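Local coordinates for protein MlnE (Bacillus amyloliquefaciens subsp. plantarum, PDB 5D2E) that probably reduces beta-keto groups of polyketide intermediates with NADPH, as the N-terminal ketoreductase of a macrolactin assembly-line synthase, at residues L61-D66 / R126-F131; F268-N273 / E291-Q296; V299-T304 / L323-L328. One frame throughout, in Å; residues are numbered along the deposited sequence.

Contact 1: residues L61-D66 / R126-F131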
# COMPACT_ATOMS: atom_id res chain seq x y z
N LEU A 61 5.88 21.70 -15.31
CA LEU A 61 5.92 20.56 -16.20
C LEU A 61 4.70 19.70 -15.87
O LEU A 61 4.54 19.29 -14.74
CB LEU A 61 7.21 19.78 -15.97
CG LEU A 61 7.32 18.47 -16.71
CD1 LEU A 61 7.28 18.66 -18.21
CD2 LEU A 61 8.65 17.81 -16.31
N PHE A 62 3.87 19.42 -16.87
CA PHE A 62 2.60 18.76 -16.69
C PHE A 62 2.55 17.59 -17.57
O PHE A 62 2.68 17.75 -18.80
CB PHE A 62 1.49 19.79 -17.12
CG PHE A 62 0.09 19.49 -16.62
CD1 PHE A 62 -0.59 18.38 -17.05
CD2 PHE A 62 -0.54 20.34 -15.74
CE1 PHE A 62 -1.87 18.08 -16.61
CE2 PHE A 62 -1.85 20.06 -15.28
CZ PHE A 62 -2.50 18.92 -15.73
N PHE A 63 2.31 16.40 -17.00
CA PHE A 63 2.19 15.16 -17.71
C PHE A 63 0.71 14.80 -17.72
O PHE A 63 0.08 14.76 -16.65
CB PHE A 63 2.95 14.04 -16.98
CG PHE A 63 4.46 14.17 -16.96
CD1 PHE A 63 5.21 13.88 -18.06
CD2 PHE A 63 5.12 14.56 -15.80
CE1 PHE A 63 6.57 13.97 -18.04
CE2 PHE A 63 6.51 14.69 -15.76
CZ PHE A 63 7.23 14.36 -16.90
N CYS A 64 0.17 14.46 -18.89
CA CYS A 64 -1.26 14.15 -19.03
C CYS A 64 -1.36 13.16 -20.14
O CYS A 64 -0.55 13.17 -21.06
CB CYS A 64 -2.08 15.43 -19.33
SG CYS A 64 -3.90 15.21 -19.15
N GLU A 65 -2.37 12.33 -20.12
CA GLU A 65 -2.49 11.31 -21.14
C GLU A 65 -2.81 11.95 -22.51
O GLU A 65 -2.33 11.49 -23.55
CB GLU A 65 -3.52 10.23 -20.73
CG GLU A 65 -3.38 8.89 -21.42
CD GLU A 65 -2.05 8.15 -21.16
OE1 GLU A 65 -1.62 7.79 -20.00
OE2 GLU A 65 -1.43 7.86 -22.20
N ASP A 66 -3.52 13.06 -22.49
CA ASP A 66 -3.99 13.67 -23.71
C ASP A 66 -4.07 15.13 -23.51
O ASP A 66 -3.66 15.69 -22.44
CB ASP A 66 -5.38 13.06 -24.10
CG ASP A 66 -6.45 13.30 -23.06
OD1 ASP A 66 -6.38 14.23 -22.21
OD2 ASP A 66 -7.39 12.49 -23.05
N ARG A 126 10.33 23.47 -11.74
CA ARG A 126 10.21 23.30 -10.33
C ARG A 126 8.88 22.61 -9.94
O ARG A 126 8.86 21.68 -9.16
CB ARG A 126 10.26 24.62 -9.65
CG ARG A 126 11.02 24.52 -8.32
CD ARG A 126 10.23 25.11 -7.25
NE ARG A 126 10.77 24.82 -5.92
CZ ARG A 126 11.65 25.59 -5.31
NH1 ARG A 126 12.17 26.63 -5.94
NH2 ARG A 126 12.03 25.30 -4.08
N HIS A 127 7.79 23.01 -10.57
CA HIS A 127 6.50 22.40 -10.28
C HIS A 127 6.13 21.37 -11.29
O HIS A 127 6.01 21.69 -12.44
CB HIS A 127 5.45 23.49 -10.22
CG HIS A 127 5.94 24.67 -9.47
ND1 HIS A 127 5.79 24.80 -8.11
CD2 HIS A 127 6.75 25.69 -9.86
CE1 HIS A 127 6.42 25.88 -7.69
NE2 HIS A 127 7.00 26.44 -8.74
N ILE A 128 5.94 20.13 -10.84
CA ILE A 128 5.66 19.03 -11.69
C ILE A 128 4.28 18.53 -11.34
O ILE A 128 4.00 18.36 -10.15
CB ILE A 128 6.61 17.83 -11.44
CG1 ILE A 128 8.08 18.23 -11.37
CG2 ILE A 128 6.36 16.77 -12.45
CD1 ILE A 128 8.58 19.09 -12.46
N ILE A 129 3.44 18.34 -12.36
CA ILE A 129 2.10 17.81 -12.24
C ILE A 129 2.10 16.47 -13.00
O ILE A 129 2.37 16.38 -14.17
CB ILE A 129 0.97 18.69 -12.76
CG1 ILE A 129 1.04 20.12 -12.15
CG2 ILE A 129 -0.38 17.98 -12.60
CD1 ILE A 129 0.86 20.18 -10.70
N HIS A 130 1.79 15.39 -12.27
CA HIS A 130 1.67 14.10 -12.89
C HIS A 130 0.21 13.71 -12.85
O HIS A 130 -0.36 13.40 -11.78
CB HIS A 130 2.51 13.10 -12.14
CG HIS A 130 2.61 11.77 -12.82
ND1 HIS A 130 1.66 10.79 -12.68
CD2 HIS A 130 3.59 11.23 -13.59
CE1 HIS A 130 1.99 9.73 -13.39
NE2 HIS A 130 3.18 9.96 -13.93
N PHE A 131 -0.43 13.72 -14.02
CA PHE A 131 -1.84 13.38 -14.09
C PHE A 131 -2.15 12.42 -15.24
O PHE A 131 -2.79 12.80 -16.23
CB PHE A 131 -2.66 14.68 -14.25
CG PHE A 131 -4.20 14.48 -14.24
CD1 PHE A 131 -4.79 13.46 -13.56
CD2 PHE A 131 -5.01 15.37 -14.88
CE1 PHE A 131 -6.20 13.33 -13.52
CE2 PHE A 131 -6.39 15.25 -14.85
CZ PHE A 131 -6.98 14.24 -14.14
O HOH W 1 -4.56 11.84 -18.00
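Phe62 lies against Ile129 where two neighbouring strands of a parallel beta-sheet, 61-64 and 127-131, run almost exactly side by side, in the half of the ketoreductase without the bound cofactor. This half has a Rossmann-like subdomain, as in other modular polyketide ketoreductases, where such a subdomain is structural. CG of Phe62 is anti to the backbone N (chi1 -162°), and the ring it carries crosses Ile129 obliquely. Methyl CG2 of Ile129 sits over one ring face, displaced toward the rim and 3.9 Å from the Phe62 ring centroid, a CH-pi contact. Beyond Ile129 on the same face of the sheet, Phe131 brings its CB 4.2 Å from Phe62 CE1. Strand 171-180 continues this layer through Leu174 and Leu176, while Tyr86 meets the Phe62 ring.

The other face carries Leu61, Phe63, Ile128 and His130. Ile128 points the same way as its two neighbours and divides its branches between them: CD1 reaches Leu61 CB at 3.8 Å, and CG2 meets the edge of the Phe63 ring at CE2, 3.9 Å away. Helix 141-164 packs over this face, where Ser154 hydrogen-bonds His130 NE2.

Four backbone hydrogen bonds join the strands, with Leu61 and Phe63 each giving its N-H and receiving one at its carbonyl. The last, from Phe131 N to Phe63 O, is the most bent, at 150°. Beyond it a water accepts from Glu65 N and donates to Phe131 O at 2.7 Å.

Contact 2: residues F268-N273 / E291-Q296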
# COMPACT_ATOMS: atom_id res chain seq x y z
N PHE A 268 -12.00 -13.39 18.89
CA PHE A 268 -11.74 -14.20 17.69
C PHE A 268 -11.14 -15.60 17.92
O PHE A 268 -10.20 -15.79 18.69
CB PHE A 268 -10.74 -13.43 16.78
CG PHE A 268 -10.27 -14.23 15.59
CD1 PHE A 268 -11.06 -14.33 14.46
CD2 PHE A 268 -9.08 -14.93 15.63
CE1 PHE A 268 -10.65 -15.10 13.38
CE2 PHE A 268 -8.67 -15.71 14.56
CZ PHE A 268 -9.45 -15.80 13.44
N SER A 269 -11.64 -16.56 17.16
CA SER A 269 -11.07 -17.90 17.12
C SER A 269 -11.39 -18.57 15.82
O SER A 269 -12.48 -18.37 15.25
CB SER A 269 -11.63 -18.81 18.22
OG SER A 269 -10.91 -20.05 18.17
N VAL A 270 -10.45 -19.37 15.35
CA VAL A 270 -10.75 -20.30 14.28
C VAL A 270 -11.67 -21.38 14.87
O VAL A 270 -11.78 -21.49 16.08
CB VAL A 270 -9.48 -20.90 13.66
CG1 VAL A 270 -8.84 -19.85 12.75
CG2 VAL A 270 -8.54 -21.36 14.75
N LYS A 271 -12.32 -22.12 13.98
CA LYS A 271 -13.38 -23.04 14.31
C LYS A 271 -12.88 -24.46 14.13
O LYS A 271 -12.15 -24.76 13.16
CB LYS A 271 -14.56 -22.97 13.31
CG LYS A 271 -15.24 -21.65 13.04
CD LYS A 271 -15.94 -21.78 11.65
CE LYS A 271 -17.14 -20.85 11.45
NZ LYS A 271 -17.07 -19.57 12.22
N LYS A 272 -13.39 -25.35 14.96
CA LYS A 272 -13.18 -26.76 14.77
C LYS A 272 -13.58 -27.18 13.37
O LYS A 272 -14.62 -26.78 12.87
CB LYS A 272 -13.99 -27.53 15.81
CG LYS A 272 -13.90 -29.02 15.58
CD LYS A 272 -14.31 -29.81 16.83
CE LYS A 272 -14.70 -31.22 16.43
NZ LYS A 272 -13.88 -32.22 17.17
N ASN A 273 -12.69 -27.92 12.71
CA ASN A 273 -12.80 -28.33 11.33
C ASN A 273 -12.74 -27.19 10.27
O ASN A 273 -13.02 -27.44 9.08
CB ASN A 273 -14.03 -29.19 11.11
CG ASN A 273 -13.94 -30.49 11.93
OD1 ASN A 273 -12.88 -30.81 12.51
ND2 ASN A 273 -15.05 -31.20 12.02
N GLU A 291 1.02 -22.02 13.74
CA GLU A 291 1.07 -22.69 15.05
C GLU A 291 0.01 -22.08 15.98
O GLU A 291 -0.66 -22.78 16.72
CB GLU A 291 2.39 -22.50 15.78
CG GLU A 291 3.63 -23.06 15.15
CD GLU A 291 4.83 -22.84 16.07
OE1 GLU A 291 5.14 -21.67 16.48
OE2 GLU A 291 5.45 -23.87 16.37
N TYR A 292 -0.09 -20.75 15.97
CA TYR A 292 -1.09 -20.05 16.76
C TYR A 292 -2.50 -20.53 16.48
O TYR A 292 -3.29 -20.83 17.44
CB TYR A 292 -0.98 -18.55 16.49
CG TYR A 292 -1.96 -17.71 17.30
CD1 TYR A 292 -1.72 -17.45 18.65
CD2 TYR A 292 -3.09 -17.18 16.73
CE1 TYR A 292 -2.57 -16.69 19.39
CE2 TYR A 292 -3.96 -16.39 17.48
CZ TYR A 292 -3.68 -16.14 18.81
OH TYR A 292 -4.55 -15.38 19.59
N LEU A 293 -2.80 -20.69 15.20
CA LEU A 293 -4.16 -21.14 14.79
C LEU A 293 -4.40 -22.64 15.11
O LEU A 293 -5.51 -23.05 15.47
CB LEU A 293 -4.35 -20.97 13.31
CG LEU A 293 -4.38 -19.51 12.76
CD1 LEU A 293 -4.95 -19.51 11.34
CD2 LEU A 293 -5.18 -18.60 13.68
N ALA A 294 -3.37 -23.45 14.94
CA ALA A 294 -3.43 -24.88 15.31
C ALA A 294 -3.70 -25.07 16.81
O ALA A 294 -4.38 -26.01 17.18
CB ALA A 294 -2.14 -25.56 14.92
N LYS A 295 -3.23 -24.15 17.65
CA LYS A 295 -3.50 -24.23 19.04
C LYS A 295 -4.90 -23.80 19.45
O LYS A 295 -5.37 -24.17 20.51
CB LYS A 295 -2.49 -23.41 19.76
CG LYS A 295 -1.11 -23.99 19.59
CD LYS A 295 -0.16 -23.14 20.40
CE LYS A 295 1.24 -23.35 19.91
NZ LYS A 295 2.06 -22.40 20.66
N GLN A 296 -5.60 -23.05 18.61
CA GLN A 296 -6.95 -22.62 18.95
C GLN A 296 -7.99 -23.70 18.73
O GLN A 296 -9.02 -23.69 19.36
CB GLN A 296 -7.35 -21.39 18.10
CG GLN A 296 -6.72 -20.10 18.58
CD GLN A 296 -7.25 -18.83 17.85
OE1 GLN A 296 -7.89 -18.90 16.80
NE2 GLN A 296 -6.98 -17.67 18.43
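Val270 N donates a hydrogen bond to the side-chain carbonyl of Gln296. It is the one direct hydrogen bond between segment 291-296 and the irregular segment 268-273, which leads into the first strand of the cofactor-binding Rossmann fold. Val270 N lies 3.0 Å from Gln296 OE1, with an angle of 165° at the hydrogen, and the donor is tilted 29° from the amide plane. The Gln296 chain is extended beyond CG, which carries the amide out to the loop. Its NE2 has a weak hydrogen bond to Gln485, whose own side-chain nitrogen bonds Phe268 O. Within the loop, Ser269 OG donates to Val270 O in the carbonyl plane, on a lone pair.

The van der Waals contacts centre on Val270, whose side chain crosses those of Leu293 and Gln296 at about a right angle. Its two methyls divide the work: CG1 meets Leu293 CD2 at 4.0 Å, whereas CG2 lies 3.6 Å from Gln296 CB and also against an oxygen, 3.5 Å from Leu293 O. The ring of Phe268 likewise approaches an oxygen, CE2 standing 4.0 Å from Gln296 OE1, with ring and amide planes 49° apart.

Neutral groups thus make the whole contact. A side-chain amide oxygen satisfies a backbone N-H of the loop, and methyl CG1 of the same valine packs on Leu293, so one loop residue is gripped by both polar and apolar contacts.

Contact 3: residues V299-T304 / L323-L328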
# COMPACT_ATOMS: atom_id res chain seq x y z
N VAL A 299 -7.93 -27.67 13.37
CA VAL A 299 -8.19 -27.17 12.04
C VAL A 299 -7.48 -27.91 10.97
O VAL A 299 -6.65 -28.79 11.24
CB VAL A 299 -7.79 -25.69 11.94
CG1 VAL A 299 -8.61 -24.89 12.94
CG2 VAL A 299 -6.32 -25.44 12.23
N LYS A 300 -7.82 -27.55 9.73
CA LYS A 300 -7.08 -27.93 8.55
C LYS A 300 -6.32 -26.71 7.99
O LYS A 300 -6.95 -25.68 7.72
CB LYS A 300 -8.03 -28.40 7.46
CG LYS A 300 -9.11 -29.31 8.05
CD LYS A 300 -8.83 -30.75 7.76
CE LYS A 300 -10.17 -31.49 7.62
NZ LYS A 300 -10.83 -31.41 8.95
N LEU A 301 -4.99 -26.82 7.86
CA LEU A 301 -4.17 -25.70 7.39
C LEU A 301 -3.52 -26.01 6.07
O LEU A 301 -2.93 -27.08 5.91
CB LEU A 301 -3.09 -25.45 8.41
CG LEU A 301 -3.59 -24.94 9.74
CD1 LEU A 301 -2.52 -24.88 10.82
CD2 LEU A 301 -4.23 -23.61 9.57
N ILE A 302 -3.57 -25.07 5.12
CA ILE A 302 -2.78 -25.21 3.87
C ILE A 302 -1.77 -24.09 3.83
O ILE A 302 -2.16 -22.93 3.98
CB ILE A 302 -3.66 -25.12 2.67
CG1 ILE A 302 -4.71 -26.22 2.70
CG2 ILE A 302 -2.83 -25.16 1.38
CD1 ILE A 302 -5.98 -25.85 3.43
N LEU A 303 -0.48 -24.43 3.85
CA LEU A 303 0.63 -23.43 3.84
C LEU A 303 1.09 -23.41 2.42
O LEU A 303 1.22 -24.50 1.80
CB LEU A 303 1.78 -23.92 4.71
CG LEU A 303 1.53 -24.33 6.17
CD1 LEU A 303 2.79 -24.58 6.98
CD2 LEU A 303 0.67 -23.29 6.88
N THR A 304 1.26 -22.20 1.85
CA THR A 304 1.66 -22.05 0.47
C THR A 304 2.84 -21.13 0.39
O THR A 304 2.95 -20.14 1.11
CB THR A 304 0.49 -21.60 -0.45
OG1 THR A 304 -0.57 -22.55 -0.34
CG2 THR A 304 0.89 -21.65 -1.82
N LEU A 323 0.04 -30.65 16.90
CA LEU A 323 -0.82 -29.76 17.69
C LEU A 323 -2.33 -30.02 17.43
O LEU A 323 -3.20 -29.30 17.92
CB LEU A 323 -0.48 -28.28 17.39
CG LEU A 323 0.87 -27.73 17.82
CD1 LEU A 323 1.23 -26.48 17.08
CD2 LEU A 323 1.00 -27.50 19.30
N GLY A 324 -2.64 -31.00 16.61
CA GLY A 324 -4.02 -31.31 16.39
C GLY A 324 -4.46 -31.01 15.00
O GLY A 324 -5.52 -31.47 14.63
N ALA A 325 -3.66 -30.28 14.21
CA ALA A 325 -4.11 -29.90 12.89
C ALA A 325 -3.91 -30.98 11.88
O ALA A 325 -3.11 -31.90 12.06
CB ALA A 325 -3.39 -28.65 12.42
N GLU A 326 -4.59 -30.84 10.78
CA GLU A 326 -4.20 -31.51 9.57
C GLU A 326 -3.53 -30.40 8.71
O GLU A 326 -4.04 -29.29 8.65
CB GLU A 326 -5.46 -32.04 8.96
CG GLU A 326 -5.28 -32.82 7.70
CD GLU A 326 -6.60 -33.48 7.28
OE1 GLU A 326 -7.53 -33.62 8.10
OE2 GLU A 326 -6.70 -33.86 6.11
N ALA A 327 -2.41 -30.67 8.06
CA ALA A 327 -1.65 -29.58 7.42
C ALA A 327 -1.00 -30.03 6.16
O ALA A 327 -0.36 -31.10 6.13
CB ALA A 327 -0.57 -29.08 8.40
N LEU A 328 -1.16 -29.27 5.08
CA LEU A 328 -0.51 -29.54 3.84
C LEU A 328 0.40 -28.36 3.49
O LEU A 328 0.17 -27.22 3.95
CB LEU A 328 -1.53 -29.70 2.74
CG LEU A 328 -2.53 -30.82 3.00
CD1 LEU A 328 -3.44 -30.86 1.79
CD2 LEU A 328 -1.77 -32.12 3.17
O HOH W 2 -7.54 -31.06 12.64
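Val299 O accepts from Glu326 N at 2.9 Å in the first of four backbone hydrogen bonds that pair strand 300-304 with strand 326-329. The two are the parallel strands of a beta-alpha-beta unit of the Rossmann fold, connected through helix 311-321. Leu301 then bonds its neighbour strand twice, through N to Glu326 O and through O to Leu328 N. The ladder closes with Leu303 N to Leu328 O, which is practically straight at 179°.

Where segment 323-328 leaves helix 311-321, Gly324 has positive phi (113°) and forms a Schellman motif that turns the chain toward the strand. At this backbone geometry a CB would press on the preceding carbonyl oxygen. A water bridges the turn and the strand start by donating to Val299 O and Gly324 O; Val299 O therefore receives both a strand bond and a water.

Lys300 and Glu326 meet at a slant on one face of the sheet. The glutamate runs extended, with CG anti to the backbone N (chi1 -178°), and its carboxylate lies alongside the aliphatic part of the lysine: Glu326 OE1 is 3.2 Å from Lys300 CD. The charged ends do not pair closely, Lys300 NZ being 4.1 Å from Glu326 OE1, and any attraction is probably modest. Phe351 of helix 337-351 packs on both residues.

The other face is apolar, and Leu317 and Leu320 of helix 311-321 touch Ala327 and Leu303 there. Leu301 CB stands 4.4 Å from Ala327 CB. The same leucine reaches back, Leu301 CD1 lying 4.2 Å from Ala325 CB.

In the fold
Contacts 2 and 3 adjoin in the cofactor-binding part of the ketoreductase, their centres about 10 Å apart. Helix 284-296 leads from contact 2 straight into strand 300-304 of contact 3, and the side chains join them: Val270 CG2 lies 4.0 Å from Val299 CG1, and Ala294 CB is 4.0 Å from Leu323 CB. Contact 3 comes nearer the bound NADP, with the Leu303 side chain about 9 Å from it, against about 14 Å for that of Leu293 in contact 2. Contact 1 belongs to the other half, beyond the centre of the chain, its centre about 51 Å from the centres of both others and away from the cofactor site.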